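PDB 5V4T: hypothetic aldehyde deformylating oxygenase from Sulfolobus tokodaii, which has aldehyde deformylating oxygenase activity, probably at an iron centre within a ferritin-like helical fold. Local coordinates for the Fe (III) ion site. Sequence-based numbering; all coordinates share one arbitrary frame.

The Fe (III) ion site. Residues 53, 56-57, 60, 106, 111, 145, 148. With FE (Fe (III) ion), chain B.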
ATOM      1  N   GLN A  53       8.526  11.819  -2.962  1.00 14.22           N
ATOM      2  CA  GLN A  53       7.760  10.648  -2.479  1.00 13.32           C
ATOM      3  C   GLN A  53       7.084  10.845  -1.143  1.00 14.18           C
ATOM      4  O   GLN A  53       5.939  10.527  -0.917  1.00 13.01           O
ATOM      5  CB  GLN A  53       8.616   9.369  -2.470  1.00 13.52           C
ATOM      6  CG  GLN A  53       7.777   8.180  -1.964  1.00 15.63           C
ATOM      7  CD  GLN A  53       8.513   6.861  -2.024  1.00 18.16           C
ATOM      8  OE1 GLN A  53       9.748   6.807  -2.146  1.00 19.46           O
ATOM      9  NE2 GLN A  53       7.751   5.798  -1.782  1.00 22.07           N
ATOM     10  N   GLU A  56       4.153  13.007  -1.587  1.00 15.39           N
ATOM     11  CA  GLU A  56       3.099  12.260  -2.246  1.00 14.88           C
ATOM     12  C   GLU A  56       2.406  11.324  -1.294  1.00 13.98           C
ATOM     13  O   GLU A  56       1.194  11.188  -1.324  1.00 14.19           O
ATOM     14  CB  GLU A  56       3.578  11.522  -3.497  1.00 13.88           C
ATOM     15  CG  GLU A  56       3.857  12.475  -4.625  1.00 14.61           C
ATOM     16  CD  GLU A  56       4.563  11.923  -5.797  1.00 17.64           C
ATOM     17  OE1 GLU A  56       5.253  10.881  -5.694  1.00 17.82           O
ATOM     18  OE2 GLU A  56       4.536  12.653  -6.837  1.00 17.49           O
ATOM     19  N   GLU A  57       3.135  10.693  -0.384  1.00 14.28           N
ATOM     20  CA  GLU A  57       2.493   9.831   0.588  1.00 15.17           C
ATOM     21  C   GLU A  57       1.553  10.634   1.525  1.00 15.60           C
ATOM     22  O   GLU A  57       0.483  10.161   1.895  1.00 15.75           O
ATOM     23  CB  GLU A  57       3.490   9.073   1.415  1.00 16.06           C
ATOM     24  CG  GLU A  57       4.456   8.182   0.658  1.00 16.91           C
ATOM     25  CD  GLU A  57       3.793   6.981  -0.033  1.00 21.31           C
ATOM     26  OE1 GLU A  57       2.760   6.568   0.469  1.00 27.77           O
ATOM     27  OE2 GLU A  57       4.375   6.436  -0.980  1.00 26.23           O
ATOM     28  N   HIS A  60      -1.558  11.292  -0.374  1.00 15.31           N
ATOM     29  CA  HIS A  60      -2.432  10.102  -0.381  1.00 14.61           C
ATOM     30  C   HIS A  60      -3.233  10.001   0.908  1.00 15.72           C
ATOM     31  O   HIS A  60      -4.489   9.851   0.894  1.00 15.64           O
ATOM     32  CB  HIS A  60      -1.654   8.844  -0.646  1.00 15.21           C
ATOM     33  CG  HIS A  60      -0.921   8.851  -1.938  1.00 15.50           C
ATOM     34  ND1 HIS A  60      -0.079   7.823  -2.279  1.00 16.25           N
ATOM     35  CD2 HIS A  60      -0.875   9.737  -2.954  1.00 15.32           C
ATOM     36  CE1 HIS A  60       0.482   8.092  -3.445  1.00 16.19           C
ATOM     37  NE2 HIS A  60       0.001   9.232  -3.886  1.00 15.67           N
ATOM     38  N   PHE A 106       9.155  -1.781   1.787  1.00 13.23           N
ATOM     39  CA  PHE A 106       8.161  -0.751   1.432  1.00 13.36           C
ATOM     40  C   PHE A 106       8.026  -0.648  -0.072  1.00 12.78           C
ATOM     41  O   PHE A 106       6.952  -1.056  -0.633  1.00 13.98           O
ATOM     42  CB  PHE A 106       8.503   0.616   2.020  1.00 13.45           C
ATOM     43  CG  PHE A 106       7.364   1.576   1.865  1.00 14.90           C
ATOM     44  CD1 PHE A 106       6.199   1.436   2.625  1.00 16.09           C
ATOM     45  CD2 PHE A 106       7.442   2.602   0.953  1.00 15.97           C
ATOM     46  CE1 PHE A 106       5.123   2.274   2.428  1.00 16.95           C
ATOM     47  CE2 PHE A 106       6.361   3.462   0.774  1.00 17.08           C
ATOM     48  CZ  PHE A 106       5.202   3.289   1.505  1.00 17.09           C
ATOM     49  N   GLU A 111       4.432  -1.211  -1.748  1.00 15.01           N
ATOM     50  CA  GLU A 111       3.977  -0.485  -2.919  1.00 15.19           C
ATOM     51  C   GLU A 111       3.844  -1.369  -4.138  1.00 16.93           C
ATOM     52  O   GLU A 111       2.878  -1.233  -4.881  1.00 21.02           O
ATOM     53  CB  GLU A 111       4.876   0.722  -3.190  1.00 17.82           C
ATOM     54  CG  GLU A 111       4.971   1.682  -2.002  1.00 19.72           C
ATOM     55  CD  GLU A 111       5.857   2.904  -2.271  1.00 22.17           C
ATOM     56  OE1 GLU A 111       7.013   2.718  -2.677  1.00 25.13           O
ATOM     57  OE2 GLU A 111       5.439   4.084  -2.061  1.00 23.22           O
ATOM     58  N   GLU A 145       2.270   5.700  -7.578  1.00 14.51           N
ATOM     59  CA  GLU A 145       2.894   4.489  -7.059  1.00 15.41           C
ATOM     60  C   GLU A 145       3.816   3.836  -8.052  1.00 15.20           C
ATOM     61  O   GLU A 145       4.839   3.218  -7.663  1.00 15.33           O
ATOM     62  CB  GLU A 145       1.862   3.507  -6.505  1.00 18.15           C
ATOM     63  CG  GLU A 145       1.203   4.004  -5.213  1.00 19.81           C
ATOM     64  CD  GLU A 145       2.203   4.417  -4.146  1.00 24.21           C
ATOM     65  OE1 GLU A 145       3.212   3.697  -3.974  1.00 24.64           O
ATOM     66  OE2 GLU A 145       1.977   5.466  -3.489  1.00 26.14           O
ATOM     67  N   HIS A 148       6.915   5.534  -7.493  1.00 13.28           N
ATOM     68  CA  HIS A 148       7.450   5.107  -6.202  1.00 12.99           C
ATOM     69  C   HIS A 148       8.221   3.789  -6.337  1.00 13.92           C
ATOM     70  O   HIS A 148       9.314   3.620  -5.829  1.00 15.26           O
ATOM     71  CB  HIS A 148       6.399   4.997  -5.125  1.00 13.02           C
ATOM     72  CG  HIS A 148       5.772   6.321  -4.762  1.00 13.19           C
ATOM     73  ND1 HIS A 148       4.843   6.472  -3.762  1.00 15.60           N
ATOM     74  CD2 HIS A 148       5.922   7.546  -5.333  1.00 14.34           C
ATOM     75  CE1 HIS A 148       4.487   7.739  -3.687  1.00 14.29           C
ATOM     76  NE2 HIS A 148       5.114   8.412  -4.637  1.00 13.92           N
TER
HETATM   77 FE    FE B 301       3.813   5.086  -2.360  0.60 12.99          FE
HETATM   78  O   HOH W   1       2.640   4.098  -0.969  1.00 27.77           O
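Three long helices of a ferritin-like bundle supply the protein ligands of a partly occupied Fe (III) ion: Glu57 from helix 49-67, Glu111 from helix 98-128, and Glu145 with His148 from helix 132-155. Glu57 and His60 belong to one EXXH motif of the ferritin-like diiron family, Glu145 and His148 to the other; one iron is modelled here. At least six donor atoms form a distorted octahedral shell. Glu111 reaches in with CD anti to CA (chi2 -179°) and binds end-on, OE2 lying 1.9 Å from FE. Glu57 is also monodentate, through OE2 at 2.0 Å from FE; its chain folds back about CB-CG (chi2 -67°). A water ligand sits 2.1 Å from FE and 2.9 Å from Glu57 OE1, so one carboxylate holds both the metal and its solvent ligand. Glu145, likewise folded (chi2 -52°), chelates with both oxygens, OE1 and OE2 each 2.2 Å from FE; this narrow bite contributes to the distortion. His148 adds a nitrogen donor, ND1. Second-shell Glu56 fixes the rotation of the His148 ring and probably makes the imidazole a stronger electron donor. Gln53, with CG anti to its backbone N, lays that CG over the centre of one His148 face, 3.6 Å above the plane, while its amide NE2 makes a weak hydrogen bond to Glu111 OE2. The Phe106 ring turns an edge towards Gln53 NE2 and Glu57 OE2. His60, its CE1 4.6 Å from FE, does not bind this iron but may serve a second metal; Glu145 OE2 lies at its ring edge. Through the other ring nitrogen, His148 NE2 donates to the anti lone pair of Glu56 OE1 at 2.7 Å, almost exactly in the ring plane.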